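Local coordinates for Afp2 (Serratia entomophila, PDB 6RBN), which forms, as a myovirus-type tail sheath protein, part of the contractile sheath around the tube of the anti-feeding prophage, an insect-targeting injection particle, at residues F67-S72 against G163-G168; R125-F130 against A238-D243; Y150-F155 against Q218-N223; Q281-A286 against M329-G334; S293-G298 against A306-V311. All blocks are in the same frame, centred on the assembly; numbering follows the deposited sequence.

Interaction 1: F67-S72 against G163-G168; sequences FYTSLS and GTLASG
Contact between T69, S72 and L165 is van der Waals in kind and slight, 73 Å² in all. L165 CD2 does the touching: it lies 4.2 Å from S72 OG and 4.4 Å from T69 CB, so one methyl meets two residues a helical turn apart. With CG of L165 anti to the backbone N (chi1 -173°), the branch is carried out from its loop to the helix flank. This flank belongs to helix 66-75 of the domain built on the six-stranded mixed sheet; F67 and L71 pack on strands 30-34 and 82-86 of that sheet, while 163-168 lies in the loop leading to helix 173-187. Within the helix, S72 OG donates to Y68 O at 3.1 Å, and S72 N reaches the same oxygen from the opposite face of the carbonyl plane, so two bonds grip it. Within the loop, a type I turn from L165 to G168 is closed by G168 N and L165 O. T69 OG1 links helix to loop through A170 O, just past 163-168.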
# COMPACT_ATOMS: atom_id res chain seq x y z
N PHE C 67 -29.15 -38.46 -91.65
CA PHE C 67 -29.29 -37.97 -90.29
C PHE C 67 -29.94 -39.00 -89.39
O PHE C 67 -29.68 -39.02 -88.18
CB PHE C 67 -30.08 -36.65 -90.27
CG PHE C 67 -31.55 -36.81 -90.56
CD1 PHE C 67 -32.01 -36.84 -91.87
CD2 PHE C 67 -32.49 -36.86 -89.53
CE1 PHE C 67 -33.36 -36.97 -92.14
CE2 PHE C 67 -33.83 -36.99 -89.80
CZ PHE C 67 -34.26 -37.05 -91.11
N TYR C 68 -30.79 -39.86 -89.95
CA TYR C 68 -31.49 -40.85 -89.13
C TYR C 68 -30.57 -41.98 -88.72
O TYR C 68 -30.61 -42.43 -87.57
CB TYR C 68 -32.70 -41.40 -89.88
CG TYR C 68 -33.57 -42.32 -89.05
CD1 TYR C 68 -34.48 -41.80 -88.15
CD2 TYR C 68 -33.45 -43.70 -89.15
CE1 TYR C 68 -35.27 -42.63 -87.38
CE2 TYR C 68 -34.23 -44.53 -88.38
CZ TYR C 68 -35.14 -43.99 -87.50
OH TYR C 68 -35.93 -44.82 -86.73
N THR C 69 -29.74 -42.46 -89.64
CA THR C 69 -28.83 -43.55 -89.33
C THR C 69 -27.68 -43.09 -88.45
O THR C 69 -27.06 -43.92 -87.78
CB THR C 69 -28.28 -44.17 -90.61
OG1 THR C 69 -27.53 -43.18 -91.33
CG2 THR C 69 -29.42 -44.64 -91.48
N SER C 70 -27.38 -41.79 -88.43
CA SER C 70 -26.37 -41.28 -87.52
C SER C 70 -26.88 -41.25 -86.09
O SER C 70 -26.16 -41.60 -85.16
CB SER C 70 -25.93 -39.89 -87.96
OG SER C 70 -25.32 -39.93 -89.23
N LEU C 71 -28.13 -40.84 -85.91
CA LEU C 71 -28.71 -40.76 -84.58
C LEU C 71 -29.13 -42.11 -84.04
O LEU C 71 -29.02 -42.34 -82.83
CB LEU C 71 -29.90 -39.80 -84.60
CG LEU C 71 -29.40 -38.37 -84.71
CD1 LEU C 71 -30.51 -37.46 -85.04
CD2 LEU C 71 -28.86 -38.01 -83.37
N SER C 72 -29.61 -43.01 -84.90
CA SER C 72 -29.95 -44.35 -84.44
C SER C 72 -28.72 -45.13 -84.01
O SER C 72 -28.80 -45.97 -83.12
CB SER C 72 -30.70 -45.11 -85.54
OG SER C 72 -29.86 -45.34 -86.65
N GLY C 163 -20.52 -46.86 -93.50
CA GLY C 163 -21.15 -48.01 -92.89
C GLY C 163 -22.30 -48.57 -93.71
O GLY C 163 -22.82 -47.93 -94.62
N THR C 164 -22.67 -49.81 -93.39
CA THR C 164 -23.75 -50.51 -94.07
C THR C 164 -24.65 -51.23 -93.07
O THR C 164 -24.78 -52.46 -93.09
CB THR C 164 -23.21 -51.45 -95.17
OG1 THR C 164 -24.27 -52.25 -95.71
CG2 THR C 164 -22.03 -52.31 -94.72
N LEU C 165 -25.24 -50.43 -92.16
CA LEU C 165 -26.07 -50.83 -91.01
C LEU C 165 -27.05 -51.94 -91.32
O LEU C 165 -27.58 -52.03 -92.43
CB LEU C 165 -26.84 -49.60 -90.53
CG LEU C 165 -27.70 -49.57 -89.26
CD1 LEU C 165 -26.83 -49.68 -88.03
CD2 LEU C 165 -28.53 -48.31 -89.23
N ALA C 166 -27.31 -52.78 -90.31
CA ALA C 166 -27.94 -54.09 -90.49
C ALA C 166 -29.36 -54.04 -91.04
O ALA C 166 -29.87 -55.07 -91.48
CB ALA C 166 -27.94 -54.85 -89.15
N SER C 167 -30.01 -52.88 -91.04
CA SER C 167 -31.27 -52.70 -91.74
C SER C 167 -31.07 -52.35 -93.21
O SER C 167 -32.05 -52.01 -93.89
CB SER C 167 -32.11 -51.62 -91.05
OG SER C 167 -31.50 -50.35 -91.18
N GLY C 168 -29.84 -52.41 -93.71
CA GLY C 168 -29.54 -52.12 -95.09
C GLY C 168 -29.09 -50.70 -95.36
O GLY C 168 -28.48 -50.45 -96.41

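Interaction 2: R125-F130 against A238-D243; sequences RIFGLF and ARTLED
F127 meets T240 and F130 meets L241: a methyl-to-ring contact and an apolar pair join strand 127-129 of the mixed sheet, and the residue after it, to the loop before helix 250-267, within the sheath protein's subtilisin-like domain. T240 CG2 stands at the edge of the F127 ring, near its plane, 4.1 Å from CE1, and the two side chains cross at about a right angle. L241 CD1 comes obliquely to the F130 ring, 4.0 Å from CE2 and 4.2 Å from CD2. The F127 ring gets there because CG is anti to the backbone N (chi1 -171°). All four residues are buried. In the next shell, I250 touches both F127 and T240, and F116 meets the F130 ring edge-to-face. T240 turns its methyl to the ring while its OG1 is hydrogen-bonded to W247 O. Further out the loop is tied to itself across T240 to E242 by a salt bridge, in which D243 OD1, also paired with R248, lies in the guanidinium plane at its edge, 2.8 Å from R239 NH1.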
# COMPACT_ATOMS: atom_id res chain seq x y z
N ARG C 125 -13.68 -24.37 -78.87
CA ARG C 125 -13.20 -25.59 -78.19
C ARG C 125 -13.95 -26.84 -78.63
O ARG C 125 -14.30 -27.70 -77.81
CB ARG C 125 -13.29 -25.45 -76.67
CG ARG C 125 -12.60 -24.24 -76.07
CD ARG C 125 -11.11 -24.27 -76.25
NE ARG C 125 -10.66 -23.51 -77.41
CZ ARG C 125 -9.42 -23.56 -77.88
NH1 ARG C 125 -8.53 -24.34 -77.30
NH2 ARG C 125 -9.08 -22.84 -78.94
N ILE C 126 -14.21 -26.96 -79.92
CA ILE C 126 -14.95 -28.08 -80.46
C ILE C 126 -14.00 -29.00 -81.21
O ILE C 126 -12.83 -28.68 -81.43
CB ILE C 126 -16.13 -27.60 -81.34
CG1 ILE C 126 -15.72 -26.43 -82.24
CG2 ILE C 126 -17.30 -27.20 -80.47
CD1 ILE C 126 -15.18 -26.80 -83.59
N PHE C 127 -14.50 -30.17 -81.59
CA PHE C 127 -13.73 -31.13 -82.38
C PHE C 127 -14.63 -31.67 -83.48
O PHE C 127 -15.72 -32.17 -83.20
CB PHE C 127 -13.20 -32.27 -81.51
CG PHE C 127 -12.24 -33.18 -82.21
CD1 PHE C 127 -10.92 -32.79 -82.39
CD2 PHE C 127 -12.65 -34.40 -82.70
CE1 PHE C 127 -10.03 -33.61 -83.04
CE2 PHE C 127 -11.76 -35.23 -83.36
CZ PHE C 127 -10.45 -34.83 -83.53
N GLY C 128 -14.17 -31.56 -84.72
CA GLY C 128 -14.98 -31.95 -85.86
C GLY C 128 -14.72 -33.38 -86.30
O GLY C 128 -13.61 -33.88 -86.22
N LEU C 129 -15.78 -34.03 -86.78
CA LEU C 129 -15.72 -35.40 -87.26
C LEU C 129 -16.26 -35.40 -88.69
O LEU C 129 -17.48 -35.34 -88.90
CB LEU C 129 -16.53 -36.33 -86.36
CG LEU C 129 -16.05 -36.42 -84.91
CD1 LEU C 129 -17.00 -37.27 -84.09
CD2 LEU C 129 -14.64 -36.97 -84.84
N PHE C 130 -15.37 -35.45 -89.67
CA PHE C 130 -15.73 -35.27 -91.07
C PHE C 130 -15.98 -36.64 -91.71
O PHE C 130 -16.19 -37.63 -91.00
CB PHE C 130 -14.65 -34.44 -91.76
CG PHE C 130 -14.41 -33.12 -91.09
CD1 PHE C 130 -15.39 -32.15 -91.10
CD2 PHE C 130 -13.21 -32.85 -90.47
CE1 PHE C 130 -15.18 -30.94 -90.48
CE2 PHE C 130 -12.99 -31.64 -89.86
CZ PHE C 130 -13.98 -30.68 -89.87
N ALA C 238 -5.90 -42.74 -84.91
CA ALA C 238 -6.28 -41.73 -83.92
C ALA C 238 -5.63 -40.38 -84.18
O ALA C 238 -5.40 -39.63 -83.22
CB ALA C 238 -5.92 -42.20 -82.51
N ARG C 239 -5.34 -40.03 -85.42
CA ARG C 239 -4.63 -38.81 -85.76
C ARG C 239 -5.59 -37.72 -86.24
O ARG C 239 -6.71 -37.99 -86.66
CB ARG C 239 -3.57 -39.10 -86.82
CG ARG C 239 -2.34 -39.81 -86.32
CD ARG C 239 -1.54 -40.32 -87.49
NE ARG C 239 -0.33 -41.02 -87.08
CZ ARG C 239 0.90 -40.53 -87.19
NH1 ARG C 239 1.09 -39.35 -87.76
NH2 ARG C 239 1.94 -41.24 -86.78
N THR C 240 -5.11 -36.48 -86.18
CA THR C 240 -5.87 -35.30 -86.60
C THR C 240 -5.40 -34.86 -87.98
O THR C 240 -4.56 -35.50 -88.62
CB THR C 240 -5.72 -34.16 -85.60
OG1 THR C 240 -4.34 -33.79 -85.48
CG2 THR C 240 -6.24 -34.55 -84.24
N LEU C 241 -5.95 -33.73 -88.44
CA LEU C 241 -5.61 -33.17 -89.74
C LEU C 241 -4.29 -32.41 -89.74
O LEU C 241 -3.82 -32.03 -90.82
CB LEU C 241 -6.73 -32.26 -90.22
CG LEU C 241 -8.02 -32.96 -90.65
CD1 LEU C 241 -9.15 -31.98 -90.83
CD2 LEU C 241 -7.75 -33.67 -91.94
N GLU C 242 -3.69 -32.16 -88.58
CA GLU C 242 -2.39 -31.52 -88.49
C GLU C 242 -1.37 -32.52 -87.96
O GLU C 242 -1.54 -33.05 -86.86
CB GLU C 242 -2.42 -30.28 -87.59
CG GLU C 242 -1.06 -29.62 -87.48
CD GLU C 242 -1.08 -28.36 -86.65
OE1 GLU C 242 -2.16 -27.98 -86.17
OE2 GLU C 242 -0.01 -27.75 -86.46
N ASP C 243 -0.33 -32.77 -88.74
CA ASP C 243 0.73 -33.70 -88.34
C ASP C 243 1.91 -32.92 -87.78
O ASP C 243 2.94 -32.73 -88.43
CB ASP C 243 1.13 -34.58 -89.52
CG ASP C 243 2.09 -35.68 -89.12
OD1 ASP C 243 1.65 -36.65 -88.48
OD2 ASP C 243 3.29 -35.56 -89.43

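Interaction 3: Y150-F155 against Q218-N223; sequences YPTSPF and QGKALN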
# COMPACT_ATOMS: atom_id res chain seq x y z
N TYR C 150 -10.50 -30.93 -97.30
CA TYR C 150 -10.57 -30.90 -95.85
C TYR C 150 -9.71 -29.77 -95.29
O TYR C 150 -8.74 -29.35 -95.93
CB TYR C 150 -10.10 -32.23 -95.28
CG TYR C 150 -10.95 -33.38 -95.73
CD1 TYR C 150 -12.19 -33.60 -95.17
CD2 TYR C 150 -10.51 -34.23 -96.73
CE1 TYR C 150 -12.98 -34.65 -95.58
CE2 TYR C 150 -11.29 -35.28 -97.15
CZ TYR C 150 -12.52 -35.49 -96.58
OH TYR C 150 -13.30 -36.53 -97.00
N PRO C 151 -10.06 -29.25 -94.11
CA PRO C 151 -9.21 -28.23 -93.48
C PRO C 151 -7.87 -28.76 -92.99
O PRO C 151 -7.63 -29.97 -93.01
CB PRO C 151 -10.07 -27.74 -92.30
CG PRO C 151 -11.46 -28.06 -92.69
CD PRO C 151 -11.37 -29.34 -93.45
N THR C 152 -6.99 -27.87 -92.56
CA THR C 152 -5.68 -28.25 -92.04
C THR C 152 -5.61 -27.97 -90.54
O THR C 152 -4.53 -27.98 -89.93
CB THR C 152 -4.58 -27.52 -92.82
OG1 THR C 152 -4.98 -27.43 -94.19
CG2 THR C 152 -3.27 -28.31 -92.82
N SER C 153 -6.75 -27.73 -89.92
CA SER C 153 -6.83 -27.41 -88.51
C SER C 153 -6.60 -28.66 -87.67
O SER C 153 -6.91 -29.77 -88.09
CB SER C 153 -8.20 -26.83 -88.18
OG SER C 153 -9.20 -27.82 -88.34
N PRO C 154 -6.05 -28.51 -86.46
CA PRO C 154 -5.88 -29.66 -85.56
C PRO C 154 -7.14 -30.09 -84.82
O PRO C 154 -7.02 -30.83 -83.85
CB PRO C 154 -4.84 -29.14 -84.57
CG PRO C 154 -5.03 -27.70 -84.53
CD PRO C 154 -5.39 -27.30 -85.93
N PHE C 155 -8.31 -29.62 -85.23
CA PHE C 155 -9.56 -29.88 -84.53
C PHE C 155 -10.47 -30.84 -85.29
O PHE C 155 -11.67 -30.89 -85.01
CB PHE C 155 -10.29 -28.56 -84.29
CG PHE C 155 -9.59 -27.64 -83.34
CD1 PHE C 155 -9.83 -27.71 -81.99
CD2 PHE C 155 -8.68 -26.70 -83.80
CE1 PHE C 155 -9.21 -26.87 -81.11
CE2 PHE C 155 -8.03 -25.86 -82.92
CZ PHE C 155 -8.30 -25.94 -81.58
N GLN C 218 0.07 -40.66 -92.75
CA GLN C 218 0.83 -39.43 -92.62
C GLN C 218 0.01 -38.26 -93.15
O GLN C 218 -0.94 -38.43 -93.91
CB GLN C 218 2.17 -39.55 -93.37
CG GLN C 218 2.06 -39.84 -94.87
CD GLN C 218 2.00 -38.59 -95.74
OE1 GLN C 218 2.58 -37.56 -95.39
NE2 GLN C 218 1.31 -38.69 -96.86
N GLY C 219 0.40 -37.06 -92.75
CA GLY C 219 -0.20 -35.88 -93.33
C GLY C 219 -1.57 -35.60 -92.75
O GLY C 219 -1.70 -35.11 -91.62
N LYS C 220 -2.62 -35.90 -93.52
CA LYS C 220 -3.95 -35.46 -93.12
C LYS C 220 -4.85 -36.63 -92.71
O LYS C 220 -6.05 -36.44 -92.51
CB LYS C 220 -4.58 -34.64 -94.24
CG LYS C 220 -3.88 -33.30 -94.42
CD LYS C 220 -4.45 -32.49 -95.56
CE LYS C 220 -5.80 -31.92 -95.20
NZ LYS C 220 -6.32 -31.02 -96.26
N ALA C 221 -4.29 -37.84 -92.61
CA ALA C 221 -4.78 -38.87 -91.69
C ALA C 221 -6.22 -39.35 -91.87
O ALA C 221 -7.09 -38.93 -91.10
CB ALA C 221 -4.60 -38.38 -90.26
N LEU C 222 -6.51 -40.16 -92.90
CA LEU C 222 -7.86 -40.67 -93.13
C LEU C 222 -8.51 -41.44 -91.99
O LEU C 222 -9.74 -41.44 -91.94
CB LEU C 222 -7.93 -41.58 -94.37
CG LEU C 222 -8.22 -40.95 -95.72
CD1 LEU C 222 -8.30 -42.03 -96.77
CD2 LEU C 222 -9.55 -40.28 -95.64
N ASN C 223 -7.75 -42.10 -91.10
CA ASN C 223 -8.28 -42.77 -89.89
C ASN C 223 -9.32 -43.85 -90.22
O ASN C 223 -10.52 -43.68 -89.96
CB ASN C 223 -8.86 -41.76 -88.89
CG ASN C 223 -7.79 -40.98 -88.18
OD1 ASN C 223 -6.76 -41.53 -87.79
ND2 ASN C 223 -8.03 -39.69 -88.00
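K220 reaches from a type II' beta turn, Q218 to A221, to the backbone of Y150 and P151, linking two loops of the subtilisin-like domain. It buries 73 Å², about half of the contact. G219 takes the second place of the turn and K220 the third, its CB directed at the other loop. The lysine chain bends at chi3 (73°), which brings its end to the carbonyls: NZ donates to Y150 O at 3.0 Å, and CE lies 3.5 Å from P151 O. The ammonium also bonds M147 O, so it holds two backbone oxygens, of M147 and Y150, ahead of strand 156-157. Y150 comes next, with 34 Å²; its CB lies 4.1 Å from K220 NZ, and its side chain packs on V158. T152 borders the contact on the exposed side, its OG1 4.4 Å from K220 NZ, too long for a bond. At Y150 O the geometry is bent: the C=O...NZ angle is 121°, and K220 NZ stands above the carbonyl plane, 54° out of it.

Interaction 4: Q281-A286 against M329-G334; sequences QRVKAA and MIIKIG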
# COMPACT_ATOMS: atom_id res chain seq x y z
N GLN C 281 -4.69 -15.60 -55.98
CA GLN C 281 -4.41 -16.80 -55.20
C GLN C 281 -5.59 -17.75 -55.20
O GLN C 281 -5.41 -18.97 -55.14
CB GLN C 281 -4.05 -16.43 -53.77
CG GLN C 281 -2.77 -15.67 -53.64
CD GLN C 281 -1.59 -16.45 -54.14
OE1 GLN C 281 -0.98 -16.10 -55.15
NE2 GLN C 281 -1.27 -17.53 -53.45
N ARG C 282 -6.81 -17.22 -55.27
CA ARG C 282 -7.99 -18.07 -55.27
C ARG C 282 -8.25 -18.64 -56.66
O ARG C 282 -8.89 -19.69 -56.79
CB ARG C 282 -9.18 -17.28 -54.73
CG ARG C 282 -10.39 -18.12 -54.40
CD ARG C 282 -11.47 -17.32 -53.72
NE ARG C 282 -12.04 -16.30 -54.59
CZ ARG C 282 -12.92 -15.40 -54.19
NH1 ARG C 282 -13.34 -15.39 -52.94
NH2 ARG C 282 -13.39 -14.51 -55.05
N VAL C 283 -7.73 -18.00 -57.70
CA VAL C 283 -7.82 -18.55 -59.04
C VAL C 283 -6.84 -19.71 -59.22
O VAL C 283 -7.23 -20.79 -59.66
CB VAL C 283 -7.60 -17.45 -60.10
CG1 VAL C 283 -7.45 -18.06 -61.46
CG2 VAL C 283 -8.78 -16.52 -60.11
N LYS C 284 -5.57 -19.50 -58.86
CA LYS C 284 -4.57 -20.52 -59.14
C LYS C 284 -4.66 -21.72 -58.20
O LYS C 284 -4.00 -22.73 -58.46
CB LYS C 284 -3.16 -19.95 -59.07
CG LYS C 284 -2.65 -19.71 -57.67
CD LYS C 284 -1.23 -19.17 -57.72
CE LYS C 284 -0.27 -20.22 -58.22
NZ LYS C 284 -0.16 -21.36 -57.29
N ALA C 285 -5.43 -21.63 -57.12
CA ALA C 285 -5.69 -22.79 -56.30
C ALA C 285 -6.95 -23.53 -56.71
O ALA C 285 -7.11 -24.70 -56.35
CB ALA C 285 -5.79 -22.39 -54.83
N ALA C 286 -7.84 -22.87 -57.44
CA ALA C 286 -8.96 -23.55 -58.07
C ALA C 286 -8.52 -24.35 -59.28
O ALA C 286 -9.23 -25.27 -59.69
CB ALA C 286 -10.04 -22.55 -58.48
N MET C 329 -6.85 -10.43 -66.08
CA MET C 329 -6.20 -11.35 -65.16
C MET C 329 -5.58 -12.45 -66.00
O MET C 329 -6.30 -13.28 -66.56
CB MET C 329 -7.21 -11.94 -64.17
CG MET C 329 -6.60 -12.80 -63.10
SD MET C 329 -7.88 -13.59 -62.12
CE MET C 329 -8.57 -12.19 -61.27
N ILE C 330 -4.26 -12.46 -66.10
CA ILE C 330 -3.57 -13.37 -67.00
C ILE C 330 -2.96 -14.49 -66.18
O ILE C 330 -2.08 -14.27 -65.35
CB ILE C 330 -2.51 -12.65 -67.84
CG1 ILE C 330 -3.19 -11.66 -68.77
CG2 ILE C 330 -1.72 -13.65 -68.64
CD1 ILE C 330 -2.24 -10.80 -69.52
N ILE C 331 -3.45 -15.70 -66.42
CA ILE C 331 -2.86 -16.91 -65.89
C ILE C 331 -2.01 -17.50 -67.02
O ILE C 331 -2.16 -17.12 -68.18
CB ILE C 331 -3.95 -17.90 -65.44
CG1 ILE C 331 -5.10 -17.17 -64.75
CG2 ILE C 331 -3.42 -18.92 -64.44
CD1 ILE C 331 -4.76 -16.48 -63.46
N LYS C 332 -1.09 -18.40 -66.69
CA LYS C 332 -0.58 -19.30 -67.72
C LYS C 332 -0.34 -20.67 -67.13
O LYS C 332 0.25 -20.81 -66.05
CB LYS C 332 0.68 -18.75 -68.41
CG LYS C 332 1.90 -18.48 -67.58
CD LYS C 332 3.00 -18.03 -68.52
CE LYS C 332 2.68 -16.68 -69.12
NZ LYS C 332 3.77 -16.16 -69.98
N ILE C 333 -0.85 -21.68 -67.82
CA ILE C 333 -0.93 -23.05 -67.34
C ILE C 333 -0.26 -23.94 -68.38
O ILE C 333 -0.54 -23.82 -69.57
CB ILE C 333 -2.40 -23.47 -67.13
CG1 ILE C 333 -3.07 -22.54 -66.11
CG2 ILE C 333 -2.50 -24.90 -66.67
CD1 ILE C 333 -4.56 -22.61 -66.10
N GLY C 334 0.61 -24.82 -67.93
CA GLY C 334 1.21 -25.81 -68.81
C GLY C 334 1.04 -27.18 -68.22
O GLY C 334 1.16 -27.36 -67.01
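V283, M329 and I331 carry no flat groups, so no ring face or edge enters; two valine methyls meet a thioether and an isoleucine tip. V283 CG2 lies 3.7 Å from M329 SD, the two side chains running antiparallel alongside each other. The methionine is extended as far as its sulfur and bends at chi3 (-68°). V283 CG1, the branch anti to the backbone N (chi1 169°), takes the other partner: I331 CD1 at 3.7 Å, with I331 CG1 behind it at 4.1 Å. M329 lies in strand 328-335 and I331 where that strand is interrupted; the CB atoms of both point to helix 277-295, which packs on the small antiparallel sheet made with strand 309-312 in the C-terminal domain. A strand of an Afp3 chain pairs in parallel with M329, I330, I333 and G334, continuing the sheet into a neighbouring subunit, consistent with the interlaced strands that join subunits in contractile sheaths. L270 also packs on V283; Q281 O and K284 NZ bond to Q147 of an Afp1 chain.

Interaction 5: S293-G298 against A306-V311; sequences SLWQQG and ADAWFV
W295 lays its indole against A308 and W309, joining the C-terminal end of helix 277-295 to the helix-to-strand junction where 305-308 passes into strand 309-312 of the C-terminal domain. Starting at the root, W295 CB lies 3.6 Å from W309 CZ3. CG of W295, set anti to the backbone N (chi1 173°), is touched by both partners, with W309 CZ3 at 3.8 Å and A308 CB a little farther; the two approach from the same side of the ring plane. Along the pyrrole side A308 CB takes over, 3.5 Å from W295 CD1 and 3.7 Å from NE1. It sits over the five-membered ring in a CH-pi contact, 3.9 Å from the centroid and 28° off the normal. NE1 itself is hydrogen-bonded to G302 O in the intervening loop. On the benzo side, CD2 and CE3 of W295 again meet W309 CZ3. The two indoles are oblique, their planes at 57°. D288 OD1 on the same helix accepts from W309 NE1, which holds the second indole's orientation. Beyond W295 the chain reverses in a type I turn to G298, whose N bonds W295 O at 3.2 Å. W295 CD2 lies at the edge of the W309 ring, in its plane.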
# COMPACT_ATOMS: atom_id res chain seq x y z
N SER C 293 -6.53 -33.58 -59.15
CA SER C 293 -7.47 -34.69 -59.25
C SER C 293 -7.47 -35.29 -60.64
O SER C 293 -7.79 -36.47 -60.81
CB SER C 293 -8.87 -34.22 -58.88
OG SER C 293 -9.38 -33.34 -59.87
N LEU C 294 -7.13 -34.49 -61.65
CA LEU C 294 -6.99 -35.00 -63.00
C LEU C 294 -5.69 -35.77 -63.18
O LEU C 294 -5.64 -36.73 -63.95
CB LEU C 294 -7.05 -33.83 -63.99
CG LEU C 294 -7.09 -34.14 -65.47
CD1 LEU C 294 -8.39 -34.84 -65.82
CD2 LEU C 294 -6.94 -32.87 -66.24
N TRP C 295 -4.63 -35.36 -62.47
CA TRP C 295 -3.36 -36.07 -62.56
C TRP C 295 -3.42 -37.42 -61.87
O TRP C 295 -2.84 -38.40 -62.36
CB TRP C 295 -2.25 -35.22 -61.94
CG TRP C 295 -0.94 -35.94 -61.82
CD1 TRP C 295 -0.19 -36.43 -62.84
CD2 TRP C 295 -0.24 -36.25 -60.62
NE1 TRP C 295 0.95 -37.02 -62.34
CE2 TRP C 295 0.93 -36.92 -60.98
CE3 TRP C 295 -0.50 -36.02 -59.26
CZ2 TRP C 295 1.85 -37.37 -60.04
CZ3 TRP C 295 0.41 -36.46 -58.33
CH2 TRP C 295 1.57 -37.13 -58.72
N GLN C 296 -4.10 -37.51 -60.73
CA GLN C 296 -4.12 -38.75 -59.98
C GLN C 296 -5.08 -39.78 -60.55
O GLN C 296 -5.09 -40.92 -60.08
CB GLN C 296 -4.47 -38.48 -58.52
CG GLN C 296 -5.88 -38.00 -58.27
CD GLN C 296 -6.14 -37.74 -56.81
OE1 GLN C 296 -5.26 -37.95 -55.97
NE2 GLN C 296 -7.35 -37.30 -56.48
N GLN C 297 -5.88 -39.43 -61.56
CA GLN C 297 -6.66 -40.41 -62.29
C GLN C 297 -6.04 -40.75 -63.64
O GLN C 297 -6.74 -41.26 -64.53
CB GLN C 297 -8.11 -39.94 -62.45
CG GLN C 297 -8.32 -38.68 -63.24
CD GLN C 297 -9.78 -38.25 -63.25
OE1 GLN C 297 -10.63 -38.93 -62.69
NE2 GLN C 297 -10.07 -37.13 -63.88
N GLY C 298 -4.75 -40.48 -63.81
CA GLY C 298 -3.99 -41.01 -64.92
C GLY C 298 -3.98 -40.17 -66.18
O GLY C 298 -3.43 -40.63 -67.19
N ALA C 306 5.38 -31.79 -60.18
CA ALA C 306 6.22 -30.78 -60.81
C ALA C 306 6.40 -31.05 -62.29
O ALA C 306 6.55 -30.10 -63.07
CB ALA C 306 7.58 -30.72 -60.11
N ASP C 307 6.40 -32.31 -62.71
CA ASP C 307 6.53 -32.65 -64.12
C ASP C 307 5.19 -32.81 -64.82
O ASP C 307 5.17 -33.03 -66.03
CB ASP C 307 7.32 -33.95 -64.29
CG ASP C 307 8.79 -33.80 -63.92
OD1 ASP C 307 9.33 -32.68 -64.06
OD2 ASP C 307 9.40 -34.80 -63.51
N ALA C 308 4.08 -32.72 -64.09
CA ALA C 308 2.76 -32.94 -64.66
C ALA C 308 2.05 -31.64 -65.04
O ALA C 308 1.49 -31.55 -66.14
CB ALA C 308 1.89 -33.73 -63.69
N TRP C 309 2.06 -30.64 -64.17
CA TRP C 309 1.48 -29.35 -64.51
C TRP C 309 2.21 -28.25 -63.76
O TRP C 309 2.89 -28.49 -62.76
CB TRP C 309 -0.02 -29.29 -64.21
CG TRP C 309 -0.36 -29.16 -62.75
CD1 TRP C 309 -0.61 -28.01 -62.07
CD2 TRP C 309 -0.46 -30.21 -61.79
NE1 TRP C 309 -0.87 -28.27 -60.76
CE2 TRP C 309 -0.79 -29.62 -60.56
CE3 TRP C 309 -0.32 -31.60 -61.85
CZ2 TRP C 309 -0.96 -30.37 -59.40
CZ3 TRP C 309 -0.49 -32.33 -60.70
CH2 TRP C 309 -0.81 -31.72 -59.49
N PHE C 310 2.05 -27.02 -64.25
CA PHE C 310 2.40 -25.83 -63.49
C PHE C 310 1.34 -24.77 -63.73
O PHE C 310 0.79 -24.66 -64.83
CB PHE C 310 3.81 -25.28 -63.83
CG PHE C 310 3.95 -24.73 -65.23
CD1 PHE C 310 4.31 -25.56 -66.27
CD2 PHE C 310 3.78 -23.38 -65.48
CE1 PHE C 310 4.46 -25.06 -67.55
CE2 PHE C 310 3.92 -22.88 -66.76
CZ PHE C 310 4.26 -23.72 -67.79
N VAL C 311 1.06 -23.99 -62.70
CA VAL C 311 0.16 -22.84 -62.77
C VAL C 311 0.88 -21.66 -62.14
O VAL C 311 1.44 -21.80 -61.04
CB VAL C 311 -1.17 -23.11 -62.04
CG1 VAL C 311 -2.05 -21.88 -62.07
CG2 VAL C 311 -1.90 -24.28 -62.65

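Interactions 2, 4 and 5 are buried and hydrophobic, whereas interactions 1 and 3 are only partly buried. Of the five, interaction 3 alone has a hydrogen bond between its segments, from a lysine to a backbone carbonyl; interaction 5 alone pairs two aromatic rings with each other across its segments. Interactions 2 and 3 adjoin, centres 6 Å apart, probably joined by hydrogen bonds from N223 ND2 to R239 O and from G128 N to F155 O. Interactions 4 and 5 share helix 277-295 and the small C-terminal sheet, where G334 O pairs with F310 N. Interaction 1 lies on the opposite side of the chain's centre from that pair, its centre about 46 Å from that of interaction 4, and no other chain touches it.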